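Local coordinates for viral structural protein 4 (Bombyx mori cytoplasmic polyhedrosis virus, PDB 6TZ0), which binds GTP, at a site with a P-loop-like sequence, and probably assists the viral RNA-dependent RNA polymerase in transcription, at residues Y16-R21 against T196-Y201. Sequence-based numbering, arbitrary orientation.
Sequences YGLYLR and TYLRSY
Arg-21 reaches from the extended N-terminal chain to the C-terminal end of segment 196-201 and places its guanidinium among main-chain carbonyls there. CG stands anti to the backbone N (chi1 -172°), and a bend at chi3 turns NE off the line of the aliphatic chain. NH2 comes within 2.7 Å of Arg-199 O, but the N-H points well off the oxygen, at 118°, and the bond is weak; the carbonyl approaches the guanidinium obliquely. Ser-200 O lies over one face of the same group, 3.4 Å from NH1, at an angle too poor for a hydrogen bond. A further weak bond joins NH2 to Phe-202 O, so the cationic group lies among the carbonyls of residues 199, 200 and 202, and the negative ends of these dipoles probably favour its positive charge. Closer to the backbone, the N-H of Arg-21 is nearly in line with Tyr-201 O, but at 3.5 Å from N to O the bond is long and weak. The extended chain begins beyond helix 10-15, which closes in a Schellman motif with Gly-17 at positive phi. From there the CB of Leu-18 points toward segment 196-201, and its CD2 meets CD2 of Leu-198, methyl to methyl, at 3.7 Å. These two side chains cross obliquely, and Phe-159 of strand 157-159 touches both. CB of Tyr-201 points away from segment 16-21, and its ring has Ser-200 OG above one face, offset toward the rim; its hydroxyl is hydrogen-bonded to Ser-45 OG of helix 41-60.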
loop_
_atom_site.group_PDB
_atom_site.type_symbol
_atom_site.label_atom_id
_atom_site.label_comp_id
_atom_site.label_asym_id
_atom_site.label_seq_id
_atom_site.Cartn_x
_atom_site.Cartn_y
_atom_site.Cartn_z
ATOM N N TYR B 16 38.733 26.591 3.948
ATOM C CA TYR B 16 38.353 27.083 2.628
ATOM C C TYR B 16 39.325 28.107 2.060
ATOM O O TYR B 16 39.108 28.578 0.939
ATOM C CB TYR B 16 36.954 27.687 2.703
ATOM C CG TYR B 16 35.855 26.663 2.783
ATOM C CD1 TYR B 16 35.989 25.437 2.173
ATOM C CD2 TYR B 16 34.717 26.897 3.534
ATOM C CE1 TYR B 16 34.997 24.484 2.253
ATOM C CE2 TYR B 16 33.715 25.945 3.630
ATOM C CZ TYR B 16 33.867 24.739 2.985
ATOM O OH TYR B 16 32.890 23.778 3.063
ATOM N N GLY B 17 40.385 28.451 2.782
ATOM C CA GLY B 17 41.291 29.490 2.355
ATOM C C GLY B 17 40.884 30.880 2.772
ATOM O O GLY B 17 41.278 31.849 2.117
ATOM N N LEU B 18 40.116 31.011 3.850
ATOM C CA LEU B 18 39.520 32.272 4.264
ATOM C C LEU B 18 39.975 32.586 5.677
ATOM O O LEU B 18 39.766 31.785 6.589
ATOM C CB LEU B 18 37.994 32.197 4.206
ATOM C CG LEU B 18 37.187 32.396 2.925
ATOM C CD1 LEU B 18 37.408 31.317 1.917
ATOM C CD2 LEU B 18 35.750 32.363 3.326
ATOM N N TYR B 19 40.589 33.747 5.856
ATOM C CA TYR B 19 41.124 34.180 7.136
ATOM C C TYR B 19 40.444 35.468 7.560
ATOM O O TYR B 19 40.261 36.371 6.743
ATOM C CB TYR B 19 42.627 34.400 7.031
ATOM C CG TYR B 19 43.412 33.127 6.895
ATOM C CD1 TYR B 19 42.929 31.943 7.396
ATOM C CD2 TYR B 19 44.602 33.096 6.206
ATOM C CE1 TYR B 19 43.635 30.777 7.262
ATOM C CE2 TYR B 19 45.313 31.924 6.074
ATOM C CZ TYR B 19 44.817 30.768 6.607
ATOM O OH TYR B 19 45.496 29.582 6.487
ATOM N N LEU B 20 40.069 35.549 8.834
ATOM C CA LEU B 20 39.394 36.736 9.339
ATOM C C LEU B 20 40.327 37.937 9.341
ATOM O O LEU B 20 41.499 37.839 9.713
ATOM C CB LEU B 20 38.850 36.505 10.750
ATOM C CG LEU B 20 37.593 35.652 10.915
ATOM C CD1 LEU B 20 37.304 35.419 12.380
ATOM C CD2 LEU B 20 36.421 36.338 10.259
ATOM N N ARG B 21 39.799 39.058 8.897
ATOM C CA ARG B 21 40.530 40.311 8.927
ATOM C C ARG B 21 40.590 40.802 10.371
ATOM O O ARG B 21 39.580 40.733 11.075
ATOM C CB ARG B 21 39.819 41.305 8.012
ATOM C CG ARG B 21 40.536 42.599 7.763
ATOM C CD ARG B 21 39.849 43.383 6.677
ATOM N NE ARG B 21 39.975 42.715 5.391
ATOM C CZ ARG B 21 39.345 43.104 4.292
ATOM N NH1 ARG B 21 38.547 44.163 4.327
ATOM N NH2 ARG B 21 39.513 42.439 3.159
ATOM N N THR B 196 31.412 40.069 -2.620
ATOM C CA THR B 196 31.385 41.262 -1.782
ATOM C C THR B 196 31.630 40.924 -0.318
ATOM O O THR B 196 32.434 41.581 0.355
ATOM C CB THR B 196 30.038 41.960 -1.941
ATOM O OG1 THR B 196 29.811 42.233 -3.326
ATOM C CG2 THR B 196 30.016 43.266 -1.179
ATOM N N TYR B 197 30.971 39.881 0.185
ATOM C CA TYR B 197 31.090 39.535 1.593
ATOM C C TYR B 197 32.433 38.896 1.903
ATOM O O TYR B 197 33.015 39.154 2.962
ATOM C CB TYR B 197 29.961 38.597 1.990
ATOM C CG TYR B 197 28.606 39.208 1.805
ATOM C CD1 TYR B 197 28.125 40.152 2.693
ATOM C CD2 TYR B 197 27.799 38.824 0.751
ATOM C CE1 TYR B 197 26.881 40.709 2.524
ATOM C CE2 TYR B 197 26.555 39.369 0.576
ATOM C CZ TYR B 197 26.101 40.312 1.462
ATOM O OH TYR B 197 24.856 40.857 1.285
ATOM N N LEU B 198 32.946 38.071 0.994
ATOM C CA LEU B 198 34.238 37.447 1.218
ATOM C C LEU B 198 35.390 38.421 1.033
ATOM O O LEU B 198 36.473 38.185 1.573
ATOM C CB LEU B 198 34.411 36.249 0.286
ATOM C CG LEU B 198 33.359 35.147 0.430
ATOM C CD1 LEU B 198 33.631 33.994 -0.518
ATOM C CD2 LEU B 198 33.248 34.665 1.857
ATOM N N ARG B 199 35.185 39.507 0.282
ATOM C CA ARG B 199 36.193 40.557 0.210
ATOM C C ARG B 199 36.115 41.469 1.425
ATOM O O ARG B 199 37.145 41.936 1.923
ATOM C CB ARG B 199 36.017 41.379 -1.065
ATOM C CG ARG B 199 37.133 42.362 -1.347
ATOM C CD ARG B 199 36.736 43.311 -2.463
ATOM N NE ARG B 199 36.529 42.635 -3.737
ATOM C CZ ARG B 199 37.492 42.414 -4.621
ATOM N NH1 ARG B 199 37.218 41.796 -5.760
ATOM N NH2 ARG B 199 38.728 42.821 -4.367
ATOM N N SER B 200 34.904 41.717 1.925
ATOM C CA SER B 200 34.729 42.656 3.024
ATOM C C SER B 200 35.077 42.054 4.380
ATOM O O SER B 200 35.576 42.769 5.253
ATOM C CB SER B 200 33.294 43.173 3.040
ATOM O OG SER B 200 32.391 42.127 3.329
ATOM N N TYR B 201 34.836 40.761 4.581
ATOM C CA TYR B 201 35.010 40.139 5.888
ATOM C C TYR B 201 36.321 39.392 6.042
ATOM O O TYR B 201 36.821 39.277 7.163
ATOM C CB TYR B 201 33.858 39.173 6.163
ATOM C CG TYR B 201 32.554 39.843 6.501
ATOM C CD1 TYR B 201 32.524 41.074 7.124
ATOM C CD2 TYR B 201 31.352 39.273 6.130
ATOM C CE1 TYR B 201 31.327 41.687 7.421
ATOM C CE2 TYR B 201 30.155 39.881 6.414
ATOM C CZ TYR B 201 30.149 41.089 7.056
ATOM O OH TYR B 201 28.953 41.702 7.342
#